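Local coordinates for pullulanase (PDB 2WAN), which hydrolyses alpha-1,6-glucosidic linkages in pullulan and at the branch points of starch-type polysaccharides, as a debranching enzyme of the alpha-amylase type, at residues 330-335 with 570-575; 563-568 with 600-605. All coordinates share one frame; numbering follows the deposited sequence.

Contact 1 of 2, residues 330-335 with 570-575; sequences RVWAPT and PQYYYR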
loop_
_atom_site.group_PDB
_atom_site.type_symbol
_atom_site.label_atom_id
_atom_site.label_comp_id
_atom_site.label_asym_id
_atom_site.label_seq_id
_atom_site.Cartn_x
_atom_site.Cartn_y
_atom_site.Cartn_z
ATOM N N ARG A 330 -25.073 4.744 13.476
ATOM C CA ARG A 330 -24.472 3.544 14.058
ATOM C C ARG A 330 -22.966 3.683 14.091
ATOM O O ARG A 330 -22.354 4.114 13.101
ATOM C CB ARG A 330 -24.866 2.264 13.309
ATOM C CG ARG A 330 -24.499 0.989 14.116
ATOM C CD ARG A 330 -24.823 -0.302 13.385
ATOM N NE ARG A 330 -26.265 -0.548 13.247
ATOM C CZ ARG A 330 -26.995 -1.269 14.098
ATOM N NH1 ARG A 330 -26.438 -1.814 15.171
ATOM N NH2 ARG A 330 -28.289 -1.446 13.873
ATOM N N VAL A 331 -22.386 3.354 15.247
ATOM C CA VAL A 331 -20.934 3.456 15.464
ATOM C C VAL A 331 -20.442 2.229 16.231
ATOM O O VAL A 331 -21.138 1.729 17.130
ATOM C CB VAL A 331 -20.549 4.778 16.217
ATOM C CG1 VAL A 331 -21.162 4.822 17.641
ATOM C CG2 VAL A 331 -19.027 4.975 16.266
ATOM N N TRP A 332 -19.254 1.735 15.869
ATOM C CA TRP A 332 -18.641 0.600 16.555
ATOM C C TRP A 332 -17.759 1.092 17.699
ATOM O O TRP A 332 -16.761 1.775 17.472
ATOM C CB TRP A 332 -17.819 -0.236 15.559
ATOM C CG TRP A 332 -17.319 -1.555 16.121
ATOM C CD1 TRP A 332 -18.075 -2.634 16.501
ATOM C CD2 TRP A 332 -15.954 -1.919 16.342
ATOM N NE1 TRP A 332 -17.251 -3.652 16.956
ATOM C CE2 TRP A 332 -15.947 -3.237 16.863
ATOM C CE3 TRP A 332 -14.728 -1.262 16.136
ATOM C CZ2 TRP A 332 -14.756 -3.908 17.191
ATOM C CZ3 TRP A 332 -13.550 -1.924 16.467
ATOM C CH2 TRP A 332 -13.574 -3.235 16.990
ATOM N N ALA A 333 -18.144 0.772 18.934
ATOM C CA ALA A 333 -17.389 1.221 20.107
ATOM C C ALA A 333 -17.502 0.168 21.215
ATOM O O ALA A 333 -18.168 0.396 22.239
ATOM C CB ALA A 333 -17.887 2.575 20.591
ATOM N N PRO A 334 -16.837 -0.981 21.007
ATOM C CA PRO A 334 -17.040 -2.173 21.840
ATOM C C PRO A 334 -16.529 -2.051 23.269
ATOM O O PRO A 334 -16.908 -2.864 24.122
ATOM C CB PRO A 334 -16.272 -3.264 21.084
ATOM C CG PRO A 334 -15.193 -2.535 20.374
ATOM C CD PRO A 334 -15.852 -1.232 19.934
ATOM N N THR A 335 -15.684 -1.061 23.537
ATOM C CA THR A 335 -15.171 -0.872 24.900
ATOM C C THR A 335 -15.820 0.306 25.639
ATOM O O THR A 335 -15.553 0.534 26.824
ATOM C CB THR A 335 -13.652 -0.694 24.907
ATOM O OG1 THR A 335 -13.323 0.528 24.242
ATOM C CG2 THR A 335 -12.964 -1.874 24.219
ATOM N N PRO A 570 -9.870 3.152 21.575
ATOM C CA PRO A 570 -8.474 3.468 21.875
ATOM C C PRO A 570 -7.471 2.436 21.362
ATOM O O PRO A 570 -7.558 1.242 21.691
ATOM C CB PRO A 570 -8.471 3.583 23.410
ATOM C CG PRO A 570 -9.821 4.181 23.700
ATOM C CD PRO A 570 -10.751 3.493 22.717
ATOM N N GLN A 571 -6.559 2.927 20.519
ATOM C CA GLN A 571 -5.450 2.163 19.899
ATOM C C GLN A 571 -5.779 1.102 18.859
ATOM O O GLN A 571 -4.908 0.742 18.070
ATOM C CB GLN A 571 -4.540 1.516 20.952
ATOM C CG GLN A 571 -3.787 2.501 21.831
ATOM C CD GLN A 571 -2.818 1.772 22.746
ATOM O OE1 GLN A 571 -2.606 0.563 22.604
ATOM N NE2 GLN A 571 -2.242 2.495 23.697
ATOM N N TYR A 572 -7.001 0.577 18.878
ATOM C CA TYR A 572 -7.337 -0.625 18.137
ATOM C C TYR A 572 -7.222 -0.495 16.614
ATOM O O TYR A 572 -6.998 -1.493 15.931
ATOM C CB TYR A 572 -8.742 -1.126 18.508
ATOM C CG TYR A 572 -9.083 -2.465 17.881
ATOM C CD1 TYR A 572 -8.586 -3.652 18.419
ATOM C CD2 TYR A 572 -9.914 -2.545 16.759
ATOM C CE1 TYR A 572 -8.886 -4.865 17.856
ATOM C CE2 TYR A 572 -10.219 -3.755 16.184
ATOM C CZ TYR A 572 -9.704 -4.918 16.738
ATOM O OH TYR A 572 -9.996 -6.112 16.185
ATOM N N TYR A 573 -7.400 0.715 16.086
ATOM C CA TYR A 573 -7.288 0.896 14.623
ATOM C C TYR A 573 -5.835 0.940 14.143
ATOM O O TYR A 573 -5.592 0.983 12.928
ATOM C CB TYR A 573 -8.058 2.144 14.142
ATOM C CG TYR A 573 -9.569 1.976 14.134
ATOM C CD1 TYR A 573 -10.225 1.404 13.030
ATOM C CD2 TYR A 573 -10.345 2.400 15.221
ATOM C CE1 TYR A 573 -11.623 1.249 13.009
ATOM C CE2 TYR A 573 -11.734 2.248 15.217
ATOM C CZ TYR A 573 -12.366 1.672 14.106
ATOM O OH TYR A 573 -13.749 1.544 14.093
ATOM N N TYR A 574 -4.884 0.900 15.079
ATOM C CA TYR A 574 -3.447 1.063 14.775
ATOM C C TYR A 574 -2.647 -0.154 15.245
ATOM O O TYR A 574 -3.103 -0.888 16.114
ATOM C CB TYR A 574 -2.900 2.284 15.505
ATOM C CG TYR A 574 -3.604 3.554 15.115
ATOM C CD1 TYR A 574 -3.272 4.212 13.932
ATOM C CD2 TYR A 574 -4.635 4.076 15.897
ATOM C CE1 TYR A 574 -3.944 5.371 13.535
ATOM C CE2 TYR A 574 -5.305 5.249 15.515
ATOM C CZ TYR A 574 -4.954 5.887 14.339
ATOM O OH TYR A 574 -5.594 7.044 13.936
ATOM N N ARG A 575 -1.450 -0.348 14.686
ATOM C CA ARG A 575 -0.565 -1.423 15.141
ATOM C C ARG A 575 0.275 -0.970 16.334
ATOM O O ARG A 575 0.840 0.118 16.343
ATOM C CB ARG A 575 0.306 -1.974 13.995
ATOM C CG ARG A 575 -0.522 -2.576 12.843
ATOM C CD ARG A 575 0.339 -3.195 11.719
ATOM N NE ARG A 575 -0.552 -3.789 10.727
ATOM C CZ ARG A 575 -0.584 -3.488 9.432
ATOM N NH1 ARG A 575 0.280 -2.620 8.913
ATOM N NH2 ARG A 575 -1.475 -4.092 8.646
HETATM O O HOH W 1 -15.480 3.013 15.436
#
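Trp332 meets Tyr572 and Tyr573 with the edge of its indole. The six-membered ring of the indole does the touching. Its CH2 lies 3.5 Å from CE2 of Tyr572, and its CZ3 lies 3.7 Å from CD2 of the same tyrosine. The two ring planes are inclined at 56°, with the centroids 5.5 Å apart. Tyr573 comes to a neighbouring part of the indole edge. Its OH sits 3.6 Å from CE3 of Trp332, near the indole plane. The same hydroxyl is 2.6 Å from a water. That water donates a hydrogen bond of 2.7 Å to the backbone O of Trp332. Tyr573 OH is therefore tied through water to the main chain of the residue whose ring it touches. Beyond the rings, Thr335 and Pro570 make a looser contact, with OG1 of Thr335 4.2 Å from CD of Pro570.

Residues 330-332 end strand 326-332, in the carbohydrate-binding module 48 region. Residues 570-575 form a loop of the alpha-amylase catalytic region, between helices 564-568 and 597-614. The contact thus joins an accessory beta domain to the catalytic part.

Several features position the rings. With chi1 at -171°, CG of Trp332 lies opposite the backbone N, which places the six-membered ring beside Tyr572. CD of Pro334 covers the centre of one indole face, 3.6 Å above the plane. A type I turn from Gln571 to Tyr574 carries both tyrosines at its central positions and is closed by the bond from Tyr574 N to Gln571 O. The hydroxyl of Tyr572 hydrogen-bonds to Asn307. Met598, from helix 597-614, also packs on Trp332.

Contact 2 of 2, residues 563-568 with 600-605; sequences SDFDKI and QKFVLD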
loop_
_atom_site.group_PDB
_atom_site.type_symbol
_atom_site.label_atom_id
_atom_site.label_comp_id
_atom_site.label_asym_id
_atom_site.label_seq_id
_atom_site.Cartn_x
_atom_site.Cartn_y
_atom_site.Cartn_z
ATOM N N SER A 563 -6.911 11.453 16.939
ATOM C CA SER A 563 -7.660 10.958 15.779
ATOM C C SER A 563 -9.025 10.444 16.221
ATOM O O SER A 563 -9.177 9.967 17.338
ATOM C CB SER A 563 -6.873 9.852 15.066
ATOM O OG SER A 563 -6.753 8.664 15.831
ATOM N N ASP A 564 -10.024 10.562 15.354
ATOM C CA ASP A 564 -11.349 10.007 15.650
ATOM C C ASP A 564 -11.286 8.518 16.001
ATOM O O ASP A 564 -11.962 8.073 16.930
ATOM C CB ASP A 564 -12.308 10.270 14.487
ATOM C CG ASP A 564 -12.535 11.755 14.264
ATOM O OD1 ASP A 564 -12.802 12.462 15.264
ATOM O OD2 ASP A 564 -12.387 12.231 13.112
ATOM N N PHE A 565 -10.434 7.765 15.302
ATOM C CA PHE A 565 -10.240 6.341 15.614
ATOM C C PHE A 565 -9.895 6.108 17.094
ATOM O O PHE A 565 -10.524 5.270 17.747
ATOM C CB PHE A 565 -9.134 5.727 14.737
ATOM C CG PHE A 565 -9.525 5.529 13.274
ATOM C CD1 PHE A 565 -10.814 5.163 12.917
ATOM C CD2 PHE A 565 -8.565 5.652 12.270
ATOM C CE1 PHE A 565 -11.169 4.970 11.581
ATOM C CE2 PHE A 565 -8.901 5.454 10.936
ATOM C CZ PHE A 565 -10.205 5.112 10.593
ATOM N N ASP A 566 -8.907 6.844 17.608
ATOM C CA ASP A 566 -8.406 6.631 18.973
ATOM C C ASP A 566 -9.370 7.158 20.016
ATOM O O ASP A 566 -9.377 6.670 21.149
ATOM C CB ASP A 566 -7.015 7.250 19.190
ATOM C CG ASP A 566 -5.882 6.248 18.955
ATOM O OD1 ASP A 566 -6.172 5.039 18.805
ATOM O OD2 ASP A 566 -4.708 6.682 18.897
ATOM N N LYS A 567 -10.192 8.137 19.631
ATOM C CA LYS A 567 -11.227 8.641 20.549
ATOM C C LYS A 567 -12.440 7.696 20.661
ATOM O O LYS A 567 -13.200 7.766 21.626
ATOM C CB LYS A 567 -11.640 10.081 20.185
ATOM C CG LYS A 567 -10.510 11.105 20.395
ATOM C CD LYS A 567 -10.939 12.560 20.132
ATOM C CE LYS A 567 -11.184 12.896 18.658
ATOM N NZ LYS A 567 -11.560 14.348 18.527
ATOM N N ILE A 568 -12.619 6.804 19.691
ATOM C CA ILE A 568 -13.768 5.897 19.690
ATOM C C ILE A 568 -13.389 4.505 20.212
ATOM O O ILE A 568 -14.093 3.950 21.060
ATOM C CB ILE A 568 -14.449 5.832 18.288
ATOM C CG1 ILE A 568 -14.895 7.242 17.871
ATOM C CG2 ILE A 568 -15.648 4.837 18.282
ATOM C CD1 ILE A 568 -15.371 7.352 16.430
ATOM N N GLN A 600 -10.113 -3.532 8.990
ATOM C CA GLN A 600 -10.192 -3.992 7.600
ATOM C C GLN A 600 -11.547 -3.635 6.967
ATOM O O GLN A 600 -11.603 -3.162 5.827
ATOM C CB GLN A 600 -9.948 -5.508 7.512
ATOM C CG GLN A 600 -9.841 -6.052 6.065
ATOM C CD GLN A 600 -9.859 -7.573 6.045
ATOM O OE1 GLN A 600 -10.868 -8.189 6.384
ATOM N NE2 GLN A 600 -8.734 -8.181 5.674
ATOM N N LYS A 601 -12.634 -3.876 7.699
ATOM C CA LYS A 601 -13.973 -3.525 7.211
ATOM C C LYS A 601 -14.092 -2.037 6.898
ATOM O O LYS A 601 -14.722 -1.677 5.900
ATOM C CB LYS A 601 -15.053 -3.951 8.215
ATOM C CG LYS A 601 -16.473 -3.503 7.810
ATOM C CD LYS A 601 -17.503 -3.979 8.827
ATOM C CE LYS A 601 -18.894 -3.366 8.588
ATOM N NZ LYS A 601 -19.312 -3.400 7.144
ATOM N N PHE A 602 -13.474 -1.183 7.724
ATOM C CA PHE A 602 -13.506 0.248 7.475
ATOM C C PHE A 602 -12.923 0.575 6.092
ATOM O O PHE A 602 -13.467 1.397 5.345
ATOM C CB PHE A 602 -12.739 1.044 8.554
ATOM C CG PHE A 602 -12.635 2.511 8.226
ATOM C CD1 PHE A 602 -13.681 3.368 8.554
ATOM C CD2 PHE A 602 -11.535 3.029 7.511
ATOM C CE1 PHE A 602 -13.634 4.725 8.219
ATOM C CE2 PHE A 602 -11.492 4.383 7.176
ATOM C CZ PHE A 602 -12.545 5.223 7.532
ATOM N N VAL A 603 -11.797 -0.052 5.772
ATOM C CA VAL A 603 -11.156 0.174 4.477
ATOM C C VAL A 603 -12.027 -0.373 3.346
ATOM O O VAL A 603 -12.246 0.311 2.336
ATOM C CB VAL A 603 -9.726 -0.436 4.438
ATOM C CG1 VAL A 603 -9.098 -0.288 3.029
ATOM C CG2 VAL A 603 -8.854 0.252 5.478
ATOM N N LEU A 604 -12.511 -1.603 3.496
ATOM C CA LEU A 604 -13.366 -2.179 2.465
ATOM C C LEU A 604 -14.616 -1.335 2.222
ATOM O O LEU A 604 -14.991 -1.094 1.071
ATOM C CB LEU A 604 -13.769 -3.615 2.833
ATOM C CG LEU A 604 -12.620 -4.631 2.816
ATOM C CD1 LEU A 604 -12.994 -5.881 3.644
ATOM C CD2 LEU A 604 -12.278 -5.009 1.384
ATOM N N ASP A 605 -15.274 -0.911 3.301
ATOM C CA ASP A 605 -16.466 -0.065 3.155
ATOM C C ASP A 605 -16.106 1.241 2.427
ATOM O O ASP A 605 -16.856 1.704 1.563
ATOM C CB ASP A 605 -17.081 0.281 4.506
ATOM C CG ASP A 605 -17.778 -0.901 5.166
ATOM O OD1 ASP A 605 -18.048 -1.911 4.504
ATOM O OD2 ASP A 605 -18.058 -0.798 6.366
#
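Phe565 and Phe602 bring the short helix 564-568 and the longer helix 597-614 together, their CA atoms 10.7 Å apart as the nearest pair. Two phenyl rings span that gap. The edge of Phe565 points at the face of Phe602 in a T-shaped (edge-to-face) pair. The planes stand at 89° and the centroids are 5.1 Å apart. The tip atom CZ of Phe565 is the probe. It lies 3.7 Å from CE2 of Phe602, over the face but displaced toward the rim. A chi1 of 174° swings the Phe602 ring across the path of Phe565, with one face to CZ.

Both helices belong to the (beta/alpha)8-barrel part of the enzyme. Helix 597-614 follows barrel strand 547-552 and precedes strand 618-621, and helix 564-568 lies in the long connection before it. Both rings are buried. With an alanine here in place of Phe602, the CZ edge of Phe565 would probably lose the ring face it rests on, and a gap would open between the helices.

Each helix has polar ties of its own. Ser563 is the N-cap of helix 564-568, with its OG accepting a weak bond from Asp566 N. On helix 597-614, NZ of Lys601 makes a 3.0 Å salt bridge to OD2 of Asp605, one turn further on.

Contacts 1 and 2 are neighbours, with centres about 7 Å apart, and their segments alternate along the chain. Residues 563-568 lead almost directly into 570-575, and two probable hydrogen bonds join these segments. Gln571 N lies 2.7 Å from OD1 of Asp566, and Tyr574 OH lies 2.7 Å from OG of Ser563. The serine that caps the short helix in contact 2 thus also holds the loop of contact 1. Trp332 O packs against CG2 of Ile568 at 3.4 Å. Tyr573 links the aromatic groups, touching Trp332 in contact 1 and stacking on Phe565 of contact 2. Trp332, Tyr573, Phe565 and Phe602 thus follow one another in contact from the strand to helix 597-614.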